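Local atomic coordinates of DUAL specificity protein phosphatase 14 (Homo sapiens, PDB entry 2WGP), a protein that dephosphorylates phosphotyrosine, phosphoserine and phosphothreonine in proteins, inactivating the MAP kinases ERK, JNK and p38 and damping T-cell receptor signalling through TAB1. Residues M126-Y137 with W154-F165. Numbering follows the deposited sequence.
Sequences MKFHNVCLLEAY and WRQLIDYERQLF
Two apolar side chains, M126 and L133, act as knobs in neighbouring holes of helix 151-165. M126 settles among Y160, E161, L164 and F165, a hole its flexible, unbranched chain can follow: SD lies 3.7 Å from E161 CB, and the bend at chi3 turns CE to the edge of the Y160 ring. L133 fills the next hole, among W154, L157, I158 and E161; with CG anti to the backbone N (chi1 178°), its two methyls spread over L157 and I158, CD2 lying 3.7 Å from I158 CG1, while CG packs on W154 CZ3.

Among aromatic groups, W154 directs the edge of its six-membered ring at one face of Y137, a T-shaped pair with planes at 69° and centroids 5.1 Å apart. The broad, flat indole carries its far edge, CZ2 and CH2, to Y137 while NE1 hydrogen-bonds to Y184 OH. N130 OD1 lies at the edge of the F165 ring, 3.5 Å from F165 CE2.

Helices 116-129, 133-143 and 151-165 pack together in the alpha/beta catalytic domain of the dual-specificity phosphatases, away from the phosphocysteine-forming C110. The chain leaves helical geometry at N130, whose phi is positive, and a short turn leads into helix 133-143.

The polar contacts secure that helix start. C132 and E135 form a capping box: C132 N donates to E135 OE1, and E135 N returns a weak bond to C132 SG. E161, long and extended, brings OE2 to L133 N, 2.9 Å away and nearly straight at 166°, the donor lying above the carboxylate plane. T169 OG1 also bonds this oxygen. The carboxylate charge of E161 would probably be favoured by the positive end of the dipole of helix 133-143.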
loop_
_atom_site.group_PDB
_atom_site.type_symbol
_atom_site.label_atom_id
_atom_site.label_comp_id
_atom_site.label_asym_id
_atom_site.label_seq_id
_atom_site.Cartn_x
_atom_site.Cartn_y
_atom_site.Cartn_z
ATOM N N MET A 126 -23.289 -7.463 21.581
ATOM C CA MET A 126 -22.220 -7.236 22.533
ATOM C C MET A 126 -22.554 -6.123 23.525
ATOM O O MET A 126 -22.360 -6.293 24.743
ATOM C CB MET A 126 -20.908 -6.902 21.837
ATOM C CG MET A 126 -20.246 -8.093 21.123
ATOM S SD MET A 126 -18.549 -7.771 20.699
ATOM C CE MET A 126 -18.745 -6.621 19.311
ATOM N N LYS A 127 -23.061 -5.002 23.013
ATOM C CA LYS A 127 -23.319 -3.841 23.850
ATOM C C LYS A 127 -24.502 -4.030 24.789
ATOM O O LYS A 127 -24.422 -3.647 25.955
ATOM C CB LYS A 127 -23.525 -2.578 23.019
ATOM C CG LYS A 127 -23.612 -1.295 23.896
ATOM C CD LYS A 127 -23.788 -0.036 23.083
ATOM C CE LYS A 127 -23.840 1.181 24.020
ATOM N NZ LYS A 127 -23.667 2.439 23.272
ATOM N N PHE A 128 -25.594 -4.608 24.298
ATOM C CA PHE A 128 -26.822 -4.669 25.095
ATOM C C PHE A 128 -27.226 -6.055 25.603
ATOM O O PHE A 128 -28.127 -6.148 26.430
ATOM C CB PHE A 128 -27.975 -4.016 24.323
ATOM C CG PHE A 128 -27.890 -2.527 24.297
ATOM C CD1 PHE A 128 -28.193 -1.782 25.445
ATOM C CD2 PHE A 128 -27.490 -1.859 23.143
ATOM C CE1 PHE A 128 -28.104 -0.414 25.436
ATOM C CE2 PHE A 128 -27.412 -0.503 23.124
ATOM C CZ PHE A 128 -27.718 0.232 24.276
ATOM N N HIS A 129 -26.554 -7.116 25.141
ATOM C CA HIS A 129 -26.805 -8.463 25.645
ATOM C C HIS A 129 -25.607 -9.096 26.377
ATOM O O HIS A 129 -25.638 -10.268 26.705
ATOM C CB HIS A 129 -27.352 -9.339 24.517
ATOM C CG HIS A 129 -28.745 -8.976 24.142
ATOM N ND1 HIS A 129 -29.841 -9.635 24.653
ATOM C CD2 HIS A 129 -29.232 -7.960 23.393
ATOM C CE1 HIS A 129 -30.945 -9.068 24.200
ATOM N NE2 HIS A 129 -30.603 -8.048 23.435
ATOM N N ASN A 130 -24.554 -8.316 26.606
ATOM C CA ASN A 130 -23.412 -8.729 27.424
ATOM C C ASN A 130 -22.775 -10.049 26.979
ATOM O O ASN A 130 -22.451 -10.918 27.771
ATOM C CB ASN A 130 -23.818 -8.784 28.904
ATOM C CG ASN A 130 -22.628 -8.650 29.842
ATOM O OD1 ASN A 130 -21.695 -7.895 29.561
ATOM N ND2 ASN A 130 -22.663 -9.373 30.966
ATOM N N VAL A 131 -22.602 -10.185 25.682
ATOM C CA VAL A 131 -22.080 -11.400 25.104
ATOM C C VAL A 131 -20.785 -10.984 24.377
ATOM O O VAL A 131 -20.721 -9.897 23.819
ATOM C CB VAL A 131 -23.236 -12.018 24.249
ATOM C CG1 VAL A 131 -23.309 -11.465 22.857
ATOM C CG2 VAL A 131 -23.269 -13.517 24.330
ATOM N N CYS A 132 -19.740 -11.814 24.448
ATOM C CA CYS A 132 -18.500 -11.534 23.757
ATOM C C CYS A 132 -18.692 -11.678 22.238
ATOM O O CYS A 132 -19.735 -12.175 21.749
ATOM C CB CYS A 132 -17.379 -12.459 24.250
ATOM S SG CYS A 132 -17.543 -14.193 23.769
ATOM N N LEU A 133 -17.692 -11.240 21.497
ATOM C CA LEU A 133 -17.757 -11.222 20.040
ATOM C C LEU A 133 -17.958 -12.628 19.442
ATOM O O LEU A 133 -18.755 -12.795 18.517
ATOM C CB LEU A 133 -16.495 -10.593 19.465
ATOM C CG LEU A 133 -16.345 -10.520 17.961
ATOM C CD1 LEU A 133 -17.590 -9.868 17.310
ATOM C CD2 LEU A 133 -15.068 -9.733 17.634
ATOM N N LEU A 134 -17.260 -13.633 19.974
ATOM C CA LEU A 134 -17.420 -14.995 19.462
ATOM C C LEU A 134 -18.878 -15.471 19.668
ATOM O O LEU A 134 -19.501 -16.019 18.746
ATOM C CB LEU A 134 -16.431 -15.954 20.125
ATOM C CG LEU A 134 -16.515 -17.415 19.709
ATOM C CD1 LEU A 134 -16.365 -17.598 18.180
ATOM C CD2 LEU A 134 -15.488 -18.276 20.506
ATOM N N GLU A 135 -19.423 -15.233 20.861
ATOM C CA GLU A 135 -20.807 -15.626 21.152
ATOM C C GLU A 135 -21.813 -14.870 20.277
ATOM O O GLU A 135 -22.784 -15.453 19.823
ATOM C CB GLU A 135 -21.186 -15.378 22.620
ATOM C CG GLU A 135 -20.471 -16.164 23.680
ATOM C CD GLU A 135 -20.902 -15.731 25.135
ATOM O OE1 GLU A 135 -20.457 -14.653 25.674
ATOM O OE2 GLU A 135 -21.699 -16.492 25.741
ATOM N N ALA A 136 -21.564 -13.573 20.071
ATOM C CA ALA A 136 -22.439 -12.698 19.289
ATOM C C ALA A 136 -22.473 -13.156 17.815
ATOM O O ALA A 136 -23.527 -13.251 17.214
ATOM C CB ALA A 136 -21.975 -11.212 19.415
ATOM N N TYR A 137 -21.299 -13.460 17.266
ATOM C CA TYR A 137 -21.181 -14.097 15.947
ATOM C C TYR A 137 -21.957 -15.406 15.870
ATOM O O TYR A 137 -22.790 -15.581 14.975
ATOM C CB TYR A 137 -19.691 -14.271 15.591
ATOM C CG TYR A 137 -19.437 -15.006 14.300
ATOM C CD1 TYR A 137 -19.756 -14.437 13.063
ATOM C CD2 TYR A 137 -18.881 -16.274 14.325
ATOM C CE1 TYR A 137 -19.513 -15.152 11.866
ATOM C CE2 TYR A 137 -18.623 -16.973 13.163
ATOM C CZ TYR A 137 -18.931 -16.419 11.948
ATOM O OH TYR A 137 -18.669 -17.154 10.814
ATOM N N TRP A 154 -14.613 -7.104 10.592
ATOM C CA TRP A 154 -14.036 -7.903 11.670
ATOM C C TRP A 154 -13.000 -7.146 12.515
ATOM O O TRP A 154 -13.092 -7.184 13.733
ATOM C CB TRP A 154 -13.471 -9.233 11.149
ATOM C CG TRP A 154 -14.523 -10.284 11.102
ATOM C CD1 TRP A 154 -15.128 -10.779 9.999
ATOM C CD2 TRP A 154 -15.109 -10.957 12.222
ATOM N NE1 TRP A 154 -16.054 -11.727 10.348
ATOM C CE2 TRP A 154 -16.071 -11.851 11.711
ATOM C CE3 TRP A 154 -14.918 -10.884 13.613
ATOM C CZ2 TRP A 154 -16.840 -12.683 12.536
ATOM C CZ3 TRP A 154 -15.675 -11.730 14.430
ATOM C CH2 TRP A 154 -16.620 -12.611 13.885
ATOM N N ARG A 155 -12.027 -6.494 11.885
ATOM C CA ARG A 155 -11.058 -5.632 12.609
ATOM C C ARG A 155 -11.795 -4.623 13.502
ATOM O O ARG A 155 -11.456 -4.440 14.664
ATOM C CB ARG A 155 -10.118 -4.884 11.660
ATOM C CG ARG A 155 -9.149 -5.766 10.918
ATOM C CD ARG A 155 -8.048 -4.954 10.220
ATOM N NE ARG A 155 -8.524 -4.128 9.102
ATOM C CZ ARG A 155 -8.675 -4.524 7.829
ATOM N NH1 ARG A 155 -8.414 -5.776 7.451
ATOM N NH2 ARG A 155 -9.105 -3.647 6.928
ATOM N N GLN A 156 -12.852 -4.038 12.965
ATOM C CA GLN A 156 -13.584 -3.005 13.684
ATOM C C GLN A 156 -14.387 -3.593 14.836
ATOM O O GLN A 156 -14.417 -3.020 15.930
ATOM C CB GLN A 156 -14.459 -2.203 12.710
ATOM C CG GLN A 156 -13.655 -1.410 11.676
ATOM C CD GLN A 156 -14.514 -0.627 10.703
ATOM O OE1 GLN A 156 -15.371 0.163 11.120
ATOM N NE2 GLN A 156 -14.263 -0.801 9.390
ATOM N N LEU A 157 -15.030 -4.747 14.607
ATOM C CA LEU A 157 -15.736 -5.464 15.687
ATOM C C LEU A 157 -14.812 -5.869 16.836
ATOM O O LEU A 157 -15.206 -5.808 18.006
ATOM C CB LEU A 157 -16.413 -6.731 15.139
ATOM C CG LEU A 157 -17.704 -6.509 14.356
ATOM C CD1 LEU A 157 -18.097 -7.770 13.646
ATOM C CD2 LEU A 157 -18.826 -5.965 15.251
ATOM N N ILE A 158 -13.602 -6.303 16.491
ATOM C CA ILE A 158 -12.602 -6.743 17.478
ATOM C C ILE A 158 -12.169 -5.570 18.356
ATOM O O ILE A 158 -12.061 -5.710 19.567
ATOM C CB ILE A 158 -11.367 -7.416 16.827
ATOM C CG1 ILE A 158 -11.729 -8.812 16.309
ATOM C CG2 ILE A 158 -10.202 -7.520 17.863
ATOM C CD1 ILE A 158 -10.735 -9.423 15.254
ATOM N N ASP A 159 -11.933 -4.414 17.731
ATOM C CA ASP A 159 -11.637 -3.188 18.482
ATOM C C ASP A 159 -12.787 -2.823 19.416
ATOM O O ASP A 159 -12.551 -2.520 20.573
ATOM C CB ASP A 159 -11.296 -2.005 17.545
ATOM C CG ASP A 159 -10.713 -0.817 18.309
ATOM O OD1 ASP A 159 -11.490 -0.086 18.948
ATOM O OD2 ASP A 159 -9.479 -0.627 18.297
ATOM N N TYR A 160 -14.020 -2.870 18.915
ATOM C CA TYR A 160 -15.211 -2.531 19.710
ATOM C C TYR A 160 -15.399 -3.497 20.878
ATOM O O TYR A 160 -15.692 -3.070 21.996
ATOM C CB TYR A 160 -16.448 -2.544 18.828
ATOM C CG TYR A 160 -17.714 -1.981 19.446
ATOM C CD1 TYR A 160 -17.754 -0.671 19.960
ATOM C CD2 TYR A 160 -18.891 -2.737 19.465
ATOM C CE1 TYR A 160 -18.918 -0.137 20.472
ATOM C CE2 TYR A 160 -20.056 -2.224 20.006
ATOM C CZ TYR A 160 -20.064 -0.922 20.499
ATOM O OH TYR A 160 -21.234 -0.434 20.985
ATOM N N GLU A 161 -15.185 -4.792 20.619
ATOM C CA GLU A 161 -15.201 -5.792 21.692
ATOM C C GLU A 161 -14.190 -5.447 22.787
ATOM O O GLU A 161 -14.508 -5.512 23.978
ATOM C CB GLU A 161 -14.904 -7.183 21.163
ATOM C CG GLU A 161 -15.077 -8.266 22.284
ATOM C CD GLU A 161 -14.582 -9.647 21.928
ATOM O OE1 GLU A 161 -13.731 -9.783 21.030
ATOM O OE2 GLU A 161 -15.073 -10.625 22.570
ATOM N N ARG A 162 -12.973 -5.075 22.380
ATOM C CA ARG A 162 -11.923 -4.705 23.336
ATOM C C ARG A 162 -12.321 -3.466 24.147
ATOM O O ARG A 162 -12.044 -3.401 25.352
ATOM C CB ARG A 162 -10.576 -4.465 22.636
ATOM C CG ARG A 162 -9.888 -5.712 22.038
ATOM C CD ARG A 162 -8.698 -5.299 21.104
ATOM N NE ARG A 162 -7.559 -4.801 21.898
ATOM C CZ ARG A 162 -6.815 -3.717 21.632
ATOM N NH1 ARG A 162 -7.044 -2.948 20.574
ATOM N NH2 ARG A 162 -5.828 -3.402 22.447
ATOM N N GLN A 163 -12.967 -2.493 23.493
ATOM C CA GLN A 163 -13.476 -1.298 24.180
ATOM C C GLN A 163 -14.534 -1.696 25.245
ATOM O O GLN A 163 -14.556 -1.172 26.360
ATOM C CB GLN A 163 -14.122 -0.319 23.191
ATOM C CG GLN A 163 -13.203 0.328 22.169
ATOM C CD GLN A 163 -13.994 1.158 21.141
ATOM O OE1 GLN A 163 -14.787 2.008 21.535
ATOM N NE2 GLN A 163 -13.827 0.866 19.840
ATOM N N LEU A 164 -15.420 -2.618 24.882
ATOM C CA LEU A 164 -16.494 -3.033 25.787
ATOM C C LEU A 164 -16.020 -3.932 26.952
ATOM O O LEU A 164 -16.454 -3.750 28.110
ATOM C CB LEU A 164 -17.614 -3.732 25.014
ATOM C CG LEU A 164 -18.490 -2.936 24.042
ATOM C CD1 LEU A 164 -19.475 -3.865 23.334
ATOM C CD2 LEU A 164 -19.260 -1.826 24.745
ATOM N N PHE A 165 -15.133 -4.885 26.671
ATOM C CA PHE A 165 -14.819 -5.916 27.650
ATOM C C PHE A 165 -13.371 -5.938 28.114
ATOM O O PHE A 165 -13.032 -6.666 29.068
ATOM C CB PHE A 165 -15.210 -7.285 27.091
ATOM C CG PHE A 165 -16.665 -7.383 26.698
ATOM C CD1 PHE A 165 -17.045 -7.506 25.372
ATOM C CD2 PHE A 165 -17.655 -7.340 27.664
ATOM C CE1 PHE A 165 -18.404 -7.612 25.009
ATOM C CE2 PHE A 165 -19.008 -7.447 27.315
ATOM C CZ PHE A 165 -19.379 -7.574 25.978
#